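Tv2483 (Treponema vincentii, PDB 6DET) selectively binds L-arginine as a solute-binding lipoprotein, probably delivering it to an ABC transporter. Local coordinates at residues D44-P47 with I48-R52; D97-A100 with S101-V105; E107-K110 with Q111-M115; I195-L198 with D199-K203. All blocks are in the same frame, centred on the assembly; numbering follows the deposited sequence.

Interaction 1 of 4, residues D44-P47 with I48-R52; sequences DFVP and ILSFR. With ARG (arginine), chain B.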
# COMPACT_ATOMS: atom_id res chain seq x y z
N ASP A 44 9.06 -2.40 4.80
CA ASP A 44 9.52 -1.39 5.73
C ASP A 44 10.25 -0.23 5.05
O ASP A 44 11.03 0.47 5.71
CB ASP A 44 10.43 -2.04 6.78
CG ASP A 44 11.74 -2.48 6.21
OD1 ASP A 44 11.90 -2.50 4.97
OD2 ASP A 44 12.63 -2.78 7.01
N PHE A 45 9.98 -0.00 3.76
CA PHE A 45 10.55 1.10 2.99
C PHE A 45 9.47 1.96 2.33
O PHE A 45 9.80 2.76 1.45
CB PHE A 45 11.51 0.55 1.91
CG PHE A 45 10.90 -0.54 1.06
CD1 PHE A 45 11.15 -1.88 1.33
CD2 PHE A 45 10.05 -0.23 0.00
CE1 PHE A 45 10.60 -2.89 0.53
CE2 PHE A 45 9.47 -1.24 -0.78
CZ PHE A 45 9.75 -2.56 -0.52
N VAL A 46 8.20 1.81 2.70
CA VAL A 46 7.16 2.56 1.98
C VAL A 46 7.03 3.94 2.61
O VAL A 46 6.63 4.03 3.77
CB VAL A 46 5.80 1.83 2.02
CG1 VAL A 46 4.74 2.62 1.30
CG2 VAL A 46 5.91 0.45 1.40
N PRO A 47 7.36 5.04 1.91
CA PRO A 47 7.27 6.36 2.56
C PRO A 47 5.88 6.65 3.11
O PRO A 47 4.86 6.18 2.59
CB PRO A 47 7.64 7.34 1.43
CG PRO A 47 8.51 6.51 0.47
CD PRO A 47 7.83 5.14 0.51
N ILE A 48 5.85 7.43 4.21
CA ILE A 48 4.64 7.81 4.95
C ILE A 48 3.92 6.65 5.65
O ILE A 48 3.54 6.77 6.82
CB ILE A 48 3.66 8.57 4.03
CG1 ILE A 48 4.43 9.60 3.18
CG2 ILE A 48 2.61 9.25 4.87
CD1 ILE A 48 3.54 10.55 2.33
N LEU A 49 3.70 5.52 4.96
CA LEU A 49 2.87 4.44 5.52
C LEU A 49 3.65 3.53 6.48
O LEU A 49 3.11 3.14 7.52
CB LEU A 49 2.30 3.60 4.38
CG LEU A 49 1.38 4.31 3.36
CD1 LEU A 49 0.87 3.28 2.35
CD2 LEU A 49 0.23 5.01 4.06
N SER A 50 4.88 3.16 6.14
CA SER A 50 5.64 2.20 6.94
C SER A 50 7.08 2.21 6.46
O SER A 50 7.41 1.50 5.51
CB SER A 50 5.10 0.77 6.85
OG SER A 50 4.99 0.34 5.50
N PHE A 51 7.91 3.03 7.11
CA PHE A 51 9.29 3.26 6.69
C PHE A 51 10.16 3.37 7.95
O PHE A 51 9.66 3.38 9.07
CB PHE A 51 9.40 4.51 5.82
CG PHE A 51 9.10 5.78 6.56
CD1 PHE A 51 7.79 6.21 6.72
CD2 PHE A 51 10.12 6.55 7.10
CE1 PHE A 51 7.50 7.37 7.42
CE2 PHE A 51 9.85 7.71 7.79
CZ PHE A 51 8.53 8.13 7.95
N ARG A 52 11.48 3.41 7.75
CA ARG A 52 12.44 3.51 8.86
C ARG A 52 12.82 4.96 9.13
O ARG A 52 13.27 5.66 8.22
CB ARG A 52 13.72 2.71 8.55
CG ARG A 52 13.50 1.23 8.31
CD ARG A 52 13.61 0.43 9.60
NE ARG A 52 13.28 -0.98 9.42
CZ ARG A 52 13.17 -1.83 10.44
NH1 ARG A 52 13.37 -1.40 11.68
NH2 ARG A 52 12.85 -3.10 10.21
N ARG B . -0.30 -0.85 -3.46
CA ARG B . 0.79 -1.83 -3.65
C ARG B . 0.23 -3.25 -3.58
O ARG B . -0.87 -3.42 -3.01
CB ARG B . 1.88 -1.66 -2.60
CG ARG B . 2.65 -0.35 -2.69
CD ARG B . 3.68 -0.15 -1.58
NE ARG B . 4.73 -1.15 -1.67
CZ ARG B . 4.88 -2.17 -0.84
NH1 ARG B . 5.87 -3.04 -1.09
NH2 ARG B . 4.06 -2.35 0.19
OXT ARG B . 0.86 -4.19 -4.06
O HOH W 1 14.14 -4.78 7.92

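Interaction 2 of 4, residues D97-A100 with S101-V105; sequences DCIA and SGFSV. With ARG (arginine), chain B.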
# COMPACT_ATOMS: atom_id res chain seq x y z
N ASP A 97 -0.28 -12.33 10.31
CA ASP A 97 -1.74 -12.37 10.46
C ASP A 97 -2.46 -11.44 9.50
O ASP A 97 -3.67 -11.61 9.26
CB ASP A 97 -2.13 -12.00 11.90
CG ASP A 97 -1.62 -13.02 12.92
OD1 ASP A 97 -1.74 -14.24 12.66
OD2 ASP A 97 -1.13 -12.61 13.99
N CYS A 98 -1.77 -10.44 8.97
CA CYS A 98 -2.38 -9.48 8.06
C CYS A 98 -1.27 -8.75 7.34
O CYS A 98 -0.08 -8.89 7.68
CB CYS A 98 -3.29 -8.52 8.81
SG CYS A 98 -2.47 -7.46 9.99
N ILE A 99 -1.66 -7.98 6.31
CA ILE A 99 -0.72 -7.28 5.44
C ILE A 99 -1.15 -5.82 5.36
O ILE A 99 -2.32 -5.54 5.12
CB ILE A 99 -0.68 -7.86 4.02
CG1 ILE A 99 -0.46 -9.38 4.03
CG2 ILE A 99 0.44 -7.19 3.21
CD1 ILE A 99 -0.87 -10.06 2.74
N ALA A 100 -0.21 -4.91 5.63
CA ALA A 100 -0.44 -3.48 5.49
C ALA A 100 0.60 -2.95 4.49
O ALA A 100 0.90 -3.64 3.51
CB ALA A 100 -0.38 -2.81 6.87
N SER A 101 1.13 -1.74 4.69
CA SER A 101 2.08 -1.11 3.75
C SER A 101 1.43 -0.69 2.44
O SER A 101 2.05 -0.75 1.37
CB SER A 101 3.28 -2.04 3.46
OG SER A 101 3.98 -2.14 4.65
N GLY A 102 0.17 -0.23 2.49
CA GLY A 102 -0.47 0.29 1.29
C GLY A 102 -0.98 -0.79 0.36
O GLY A 102 -0.76 -0.75 -0.84
N PHE A 103 -1.66 -1.79 0.93
CA PHE A 103 -2.19 -2.91 0.17
C PHE A 103 -3.44 -2.50 -0.61
O PHE A 103 -4.47 -2.14 -0.01
CB PHE A 103 -2.48 -4.06 1.16
CG PHE A 103 -2.87 -5.37 0.50
CD1 PHE A 103 -1.95 -6.41 0.40
CD2 PHE A 103 -4.16 -5.57 0.02
CE1 PHE A 103 -2.31 -7.60 -0.20
CE2 PHE A 103 -4.51 -6.77 -0.59
CZ PHE A 103 -3.58 -7.78 -0.69
N SER A 104 -3.38 -2.58 -1.94
CA SER A 104 -4.50 -2.20 -2.81
C SER A 104 -5.56 -3.29 -2.97
O SER A 104 -5.26 -4.47 -3.17
CB SER A 104 -3.95 -1.84 -4.18
OG SER A 104 -3.06 -0.75 -4.08
N VAL A 105 -6.83 -2.88 -2.89
CA VAL A 105 -7.92 -3.75 -3.32
C VAL A 105 -7.88 -3.92 -4.83
O VAL A 105 -7.78 -2.94 -5.58
CB VAL A 105 -9.27 -3.18 -2.87
CG1 VAL A 105 -10.38 -4.10 -3.36
CG2 VAL A 105 -9.31 -3.03 -1.37
N ARG B . -0.30 -0.85 -3.46
CA ARG B . 0.79 -1.83 -3.65
C ARG B . 0.23 -3.25 -3.58
O ARG B . -0.87 -3.42 -3.01
CB ARG B . 1.88 -1.66 -2.60
CG ARG B . 2.65 -0.35 -2.69
CD ARG B . 3.68 -0.15 -1.58
NE ARG B . 4.73 -1.15 -1.67
CZ ARG B . 4.88 -2.17 -0.84
NH1 ARG B . 5.87 -3.04 -1.09
NH2 ARG B . 4.06 -2.35 0.19
OXT ARG B . 0.86 -4.19 -4.06

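Interaction 3 of 4, residues E107-K110 with Q111-M115; sequences EERK and QHYRM. With ARG (arginine), chain B.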
# COMPACT_ATOMS: atom_id res chain seq x y z
N GLU A 107 -9.86 -6.72 -7.90
CA GLU A 107 -10.86 -7.76 -8.05
C GLU A 107 -10.22 -9.15 -7.91
O GLU A 107 -10.77 -10.02 -7.22
CB GLU A 107 -11.57 -7.61 -9.39
CG GLU A 107 -12.51 -6.41 -9.44
CD GLU A 107 -13.55 -6.42 -8.32
OE1 GLU A 107 -14.36 -7.36 -8.27
OE2 GLU A 107 -13.53 -5.50 -7.47
N GLU A 108 -9.06 -9.36 -8.52
CA GLU A 108 -8.33 -10.62 -8.37
C GLU A 108 -8.06 -10.93 -6.90
O GLU A 108 -8.26 -12.06 -6.43
CB GLU A 108 -7.02 -10.56 -9.16
CG GLU A 108 -5.92 -11.55 -8.75
CD GLU A 108 -6.18 -12.96 -9.22
OE1 GLU A 108 -7.24 -13.20 -9.83
OE2 GLU A 108 -5.32 -13.83 -8.98
N ARG A 109 -7.59 -9.93 -6.14
CA ARG A 109 -7.22 -10.17 -4.75
C ARG A 109 -8.43 -10.52 -3.87
O ARG A 109 -8.25 -11.18 -2.82
CB ARG A 109 -6.50 -8.96 -4.19
CG ARG A 109 -5.10 -8.85 -4.72
CD ARG A 109 -4.44 -7.55 -4.28
NE ARG A 109 -3.01 -7.53 -4.67
CZ ARG A 109 -2.15 -6.58 -4.33
NH1 ARG A 109 -2.56 -5.53 -3.62
NH2 ARG A 109 -0.86 -6.68 -4.71
N LYS A 110 -9.64 -10.13 -4.27
CA LYS A 110 -10.84 -10.55 -3.54
C LYS A 110 -10.99 -12.06 -3.51
O LYS A 110 -11.66 -12.59 -2.61
CB LYS A 110 -12.11 -9.93 -4.16
CG LYS A 110 -12.21 -8.43 -3.92
CD LYS A 110 -13.46 -7.79 -4.56
CE LYS A 110 -13.53 -6.30 -4.23
NZ LYS A 110 -14.53 -5.52 -5.06
N GLN A 111 -10.41 -12.77 -4.48
CA GLN A 111 -10.43 -14.23 -4.51
C GLN A 111 -9.31 -14.86 -3.71
O GLN A 111 -9.24 -16.08 -3.63
CB GLN A 111 -10.33 -14.74 -5.95
CG GLN A 111 -11.25 -14.06 -6.95
CD GLN A 111 -12.70 -14.18 -6.58
OE1 GLN A 111 -13.12 -15.17 -5.98
NE2 GLN A 111 -13.49 -13.17 -6.93
N HIS A 112 -8.40 -14.07 -3.13
CA HIS A 112 -7.25 -14.60 -2.43
C HIS A 112 -7.14 -14.14 -1.00
O HIS A 112 -6.37 -14.72 -0.23
CB HIS A 112 -5.94 -14.20 -3.14
CG HIS A 112 -5.76 -14.79 -4.49
ND1 HIS A 112 -4.78 -15.72 -4.77
CD2 HIS A 112 -6.42 -14.58 -5.66
CE1 HIS A 112 -4.85 -16.06 -6.05
NE2 HIS A 112 -5.83 -15.38 -6.60
N TYR A 113 -7.88 -13.10 -0.62
CA TYR A 113 -7.75 -12.46 0.67
C TYR A 113 -9.11 -12.00 1.16
O TYR A 113 -10.00 -11.69 0.35
CB TYR A 113 -6.85 -11.21 0.63
CG TYR A 113 -5.44 -11.39 0.10
CD1 TYR A 113 -4.40 -11.68 0.97
CD2 TYR A 113 -5.14 -11.20 -1.25
CE1 TYR A 113 -3.11 -11.80 0.53
CE2 TYR A 113 -3.85 -11.33 -1.71
CZ TYR A 113 -2.83 -11.63 -0.82
OH TYR A 113 -1.53 -11.75 -1.27
N ARG A 114 -9.24 -11.92 2.48
CA ARG A 114 -10.34 -11.21 3.13
C ARG A 114 -9.82 -9.82 3.46
O ARG A 114 -8.82 -9.67 4.15
CB ARG A 114 -10.79 -11.92 4.41
CG ARG A 114 -11.94 -11.18 5.14
CD ARG A 114 -12.43 -11.94 6.37
NE ARG A 114 -13.02 -13.22 6.00
CZ ARG A 114 -14.31 -13.43 5.76
NH1 ARG A 114 -15.18 -12.41 5.84
NH2 ARG A 114 -14.72 -14.64 5.42
N MET A 115 -10.47 -8.79 2.93
CA MET A 115 -9.96 -7.43 3.06
C MET A 115 -10.90 -6.61 3.93
O MET A 115 -12.13 -6.78 3.88
CB MET A 115 -9.74 -6.81 1.68
CG MET A 115 -8.59 -7.53 0.94
SD MET A 115 -8.23 -7.05 -0.77
CE MET A 115 -9.60 -7.84 -1.58
N ARG B . -0.30 -0.85 -3.46
CA ARG B . 0.79 -1.83 -3.65
C ARG B . 0.23 -3.25 -3.58
O ARG B . -0.87 -3.42 -3.01
CB ARG B . 1.88 -1.66 -2.60
CG ARG B . 2.65 -0.35 -2.69
CD ARG B . 3.68 -0.15 -1.58
NE ARG B . 4.73 -1.15 -1.67
CZ ARG B . 4.88 -2.17 -0.84
NH1 ARG B . 5.87 -3.04 -1.09
NH2 ARG B . 4.06 -2.35 0.19
OXT ARG B . 0.86 -4.19 -4.06
O HOH W 2 -12.64 -10.94 -0.61

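Interaction 4 of 4, residues I195-L198 with D199-K203; sequences IYSL and DTLDK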
# COMPACT_ATOMS: atom_id res chain seq x y z
N ILE A 195 -0.28 7.80 -2.91
CA ILE A 195 -0.32 8.01 -1.46
C ILE A 195 1.09 8.08 -0.86
O ILE A 195 1.39 8.95 -0.04
CB ILE A 195 -1.17 6.92 -0.77
CG1 ILE A 195 -2.66 7.22 -0.97
CG2 ILE A 195 -0.83 6.79 0.70
CD1 ILE A 195 -3.20 8.39 -0.10
N TYR A 196 1.96 7.14 -1.23
CA TYR A 196 3.29 7.16 -0.61
C TYR A 196 4.22 8.13 -1.30
O TYR A 196 5.33 8.34 -0.81
CB TYR A 196 3.91 5.73 -0.54
CG TYR A 196 4.28 5.03 -1.84
CD1 TYR A 196 3.67 3.83 -2.22
CD2 TYR A 196 5.31 5.52 -2.65
CE1 TYR A 196 4.03 3.18 -3.38
CE2 TYR A 196 5.68 4.89 -3.81
CZ TYR A 196 5.06 3.73 -4.18
OH TYR A 196 5.44 3.09 -5.34
N SER A 197 3.75 8.78 -2.37
CA SER A 197 4.52 9.76 -3.16
C SER A 197 4.21 11.21 -2.80
O SER A 197 4.85 12.12 -3.35
CB SER A 197 4.22 9.54 -4.64
OG SER A 197 4.63 8.25 -5.01
N LEU A 198 3.27 11.46 -1.88
CA LEU A 198 2.82 12.84 -1.67
C LEU A 198 3.97 13.76 -1.24
O LEU A 198 4.05 14.90 -1.70
CB LEU A 198 1.69 12.87 -0.66
CG LEU A 198 0.41 12.25 -1.22
CD1 LEU A 198 -0.61 12.06 -0.13
CD2 LEU A 198 -0.15 13.08 -2.36
N ASP A 199 4.86 13.29 -0.36
CA ASP A 199 6.03 14.10 -0.03
C ASP A 199 7.08 14.05 -1.13
O ASP A 199 7.67 15.08 -1.48
CB ASP A 199 6.65 13.65 1.29
CG ASP A 199 5.70 13.78 2.47
OD1 ASP A 199 4.79 14.63 2.42
OD2 ASP A 199 5.89 13.03 3.46
N THR A 200 7.37 12.85 -1.65
CA THR A 200 8.48 12.68 -2.60
C THR A 200 8.36 13.65 -3.77
O THR A 200 9.31 14.35 -4.12
CB THR A 200 8.52 11.23 -3.10
OG1 THR A 200 8.73 10.33 -2.00
CG2 THR A 200 9.62 11.03 -4.15
N LEU A 201 7.20 13.68 -4.40
CA LEU A 201 7.01 14.44 -5.62
C LEU A 201 6.54 15.87 -5.35
O LEU A 201 6.51 16.69 -6.27
CB LEU A 201 6.03 13.69 -6.52
CG LEU A 201 6.48 12.25 -6.85
CD1 LEU A 201 5.38 11.47 -7.54
CD2 LEU A 201 7.77 12.23 -7.72
N ASP A 202 6.18 16.18 -4.10
CA ASP A 202 6.08 17.57 -3.69
C ASP A 202 7.44 18.24 -3.66
O ASP A 202 7.54 19.46 -3.89
CB ASP A 202 5.42 17.64 -2.30
CG ASP A 202 4.96 19.03 -1.94
OD1 ASP A 202 3.79 19.36 -2.22
OD2 ASP A 202 5.77 19.79 -1.36
N LYS A 203 8.51 17.47 -3.43
CA LYS A 203 9.82 18.01 -3.10
C LYS A 203 10.92 17.69 -4.11
O LYS A 203 11.98 18.32 -4.04
CB LYS A 203 10.26 17.50 -1.71
CG LYS A 203 9.42 18.03 -0.54
CD LYS A 203 9.86 17.43 0.81
CE LYS A 203 9.02 17.97 1.97
NZ LYS A 203 9.46 17.45 3.30
O HOH W 3 6.20 10.73 -0.09

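Interaction 1 of 4, residues D44-P47 with I48-R52
Val-46 and Ser-50 face each other as an antiparallel hydrogen-bonded pair and close a tight turn whose three intervening residues are Pro-47 to Leu-49. Val-46 N donates to Ser-50 O at 2.9 Å, and Ser-50 N returns a straighter bond to Val-46 O (3.1 Å, 164° at the hydrogen). Here the packing is close. Val-46 CG1 lies 4.0 Å from Leu-49 CB, and CB of Phe-51 sits 3.5 Å from Val-46 O, which meets the Phe-51 ring at its edge. The second methyl of Val-46, CG2, is turned anti to the carbonyl carbon and reaches the guanidinium of the bound arginine, 3.6 Å from its NH2.

The opposite end is looser and wetter. Arg-52 grips Asp-44 side-on: NE (3.1 Å) and NH2 (3.2 Å) both donate to the single oxygen OD2, which lies in the guanidinium plane although the carboxylate is turned 85° to it. A water also donates to this oxygen at 2.7 Å, so OD2 collects several donors at the partly exposed edge, and Arg-52 NH1 bonds to Asn-56 O.

The loop follows strand 37-42 and leads into strand 51-52, which pairs with strand 58-59. Ile-48 and Leu-49 pack on helix 246-255, while Val-46 and Pro-47 rest against Tyr-196 of helix 194-197.

Interaction 2 of 4, residues D97-A100 with S101-V105
The ligand-binding corner of strand 98-104 is bracketed by Ile-99 and Phe-103, whose side chains meet just before and just after the bend. Methyl CG2 of Ile-99 lies 3.8 Å from Phe-103 CD1, and Ile-99 CD1 approaches the next ring carbon, CE1, at 4.1 Å; the two side chains cross at a slant. Phe-103 reaches back because its CG is anti to the backbone N (chi1 -172°). No hydrogen bond joins the two arms directly. The bend itself is made by Ser-101 and Gly-102, both with positive phi, and Ala-100 O is buried beside it without a polar partner in the model.

The consequence of the corner is that successive polar groups point at the bound arginine. Its side-chain NH2 donates to Ser-101 O at 2.8 Å. Its alpha-amino N donates both to Gly-102 O (2.7 Å) and to OG of Ser-104 (2.8 Å), a hydroxyl also bonded to Glu-217 OE2. The carboxylate oxygen O accepts from Ser-104 N at 2.9 Å, almost straight at 173°. One short length of chain thus reads both ends of the ligand.

Asp-62 OD2, on helix 61-73, accepts the N-H of Gly-102 at the bend. Before the corner the strand runs beside strand 37-42; along its length it pairs with strand 215-223. The Phe-103 ring also meets Tyr-113 edge-to-face, and Tyr-113 touches Ile-99 as well; Phe-103 further forms a cation-pi contact with Arg-109.

Interaction 3 of 4, residues E107-K110 with Q111-M115
Arg-109 and His-112 are joined first by backbone bonds. Gln-111 N donates to Glu-108 O at 3.0 Å and His-112 N to Arg-109 O at 2.9 Å, while Tyr-113 N makes a weak bond to that same carbonyl; residues 107-110 have helical backbone angles, so these bonds close a short, irregular helical turn. Beyond it, one water donates to both Lys-110 O and Tyr-113 O and bridges the start of the strand to the turn.

Charged side chains form a second group. Lys-110, with its chain extended beyond CG, brings NZ back to Glu-107 OE2 in a short salt bridge of 2.6 Å, near the carboxylate plane on the syn side. Glu-108 OE2 receives only a weak bond from His-112 NE2, bent to 117°, and its side chain is poorly ordered; the firmer partner of His-112 is Glu-88, through ND1.

Carbon-to-carbon contacts complete the turn. Met-115 bends at chi3 (-75°) so that CE comes 3.6 Å from Lys-110 CG. The carbonyl O of Arg-109 lies at the edge of the Tyr-113 ring, in its plane, and Tyr-113 CD2 is 3.9 Å from Arg-109 CB.

The last group is the ligand. Arg-109 runs extended from CG to NE and meets the carboxylate of the bound arginine end-on, with NH1 to O (2.8 Å) and NH2 to OXT (3.1 Å), both nearly straight; NH1 also bonds Ser-104 O. Two donors matched to two oxygens are consistent with charge-paired recognition of the alpha-carboxylate, as in other amino-acid-binding proteins of this family, with Arg-109 itself rooted in the turn closed by its own carbonyl.

Interaction 4 of 4, residues I195-L198 with D199-K203
Leu-201 folds back over Ser-197, four residues earlier. Its CB stands 3.7 Å from Ser-197 O; CG is at 3.9 Å from the same oxygen and also approaches Ser-197 CB; the methyl CD1 then settles against Ser-197 CB at 3.7 Å, with the serine hydroxyl a little farther off. Because CG lies beside the backbone N and anti to the carbonyl carbon (chi1 -57°), the branch runs back along the chain toward the preceding turn. Beyond Ser-197, Leu-201 packs on Tyr-179 of helix 175-184 and on Tyr-207 and Ile-209 of strand 207-209.

The backbone fixes this register. Leu-201 N donates to Ser-197 O at 3.0 Å, with a nearly linear 178° at the hydrogen and the donor in the carbonyl plane. The next bond of the same spacing, Asp-202 N to Leu-198 O, is weak at 3.5 Å. One step earlier a water takes the place of a direct link: it donates to Tyr-196 O at 2.6 Å and accepts from Thr-200 N at 2.9 Å, so a water bridges the two turns at this step.

Ser-197 OG bonds to Asp-193 O, which ties Ser-197 back to the end of strand 189-193. Asp-193 itself bonds the ligand through its carboxylate, and the side chain of Tyr-196 comes within about 4 Å of the bound arginine. The arrangement is a short helix interrupted by a water-mediated break and resumed as a second helical turn, set directly after a pocket strand of the solute-binding fold.

How the interactions relate
From the N terminus the four contacts follow in series, each closing its own short turn; none nests in or crosses another. Interaction 1 shapes the loop after strand 37-42 and meets interaction 2 where the hydroxyls of Ser-50 and Ser-101 probably hydrogen-bond. Interaction 2 bends strand 98-104 and is followed one residue later by interaction 3, which leads into strand 114-115 of the same sheet; Ser-104 O and Arg-109 NH1 link them. Interaction 4 comes much later, after strand 189-193, yet packs against interaction 1 through Tyr-196 and Pro-47. Interactions 1 and 3 lie about 24 Å apart between centres, on opposite sides of the chain's centre, and both touch the arginine.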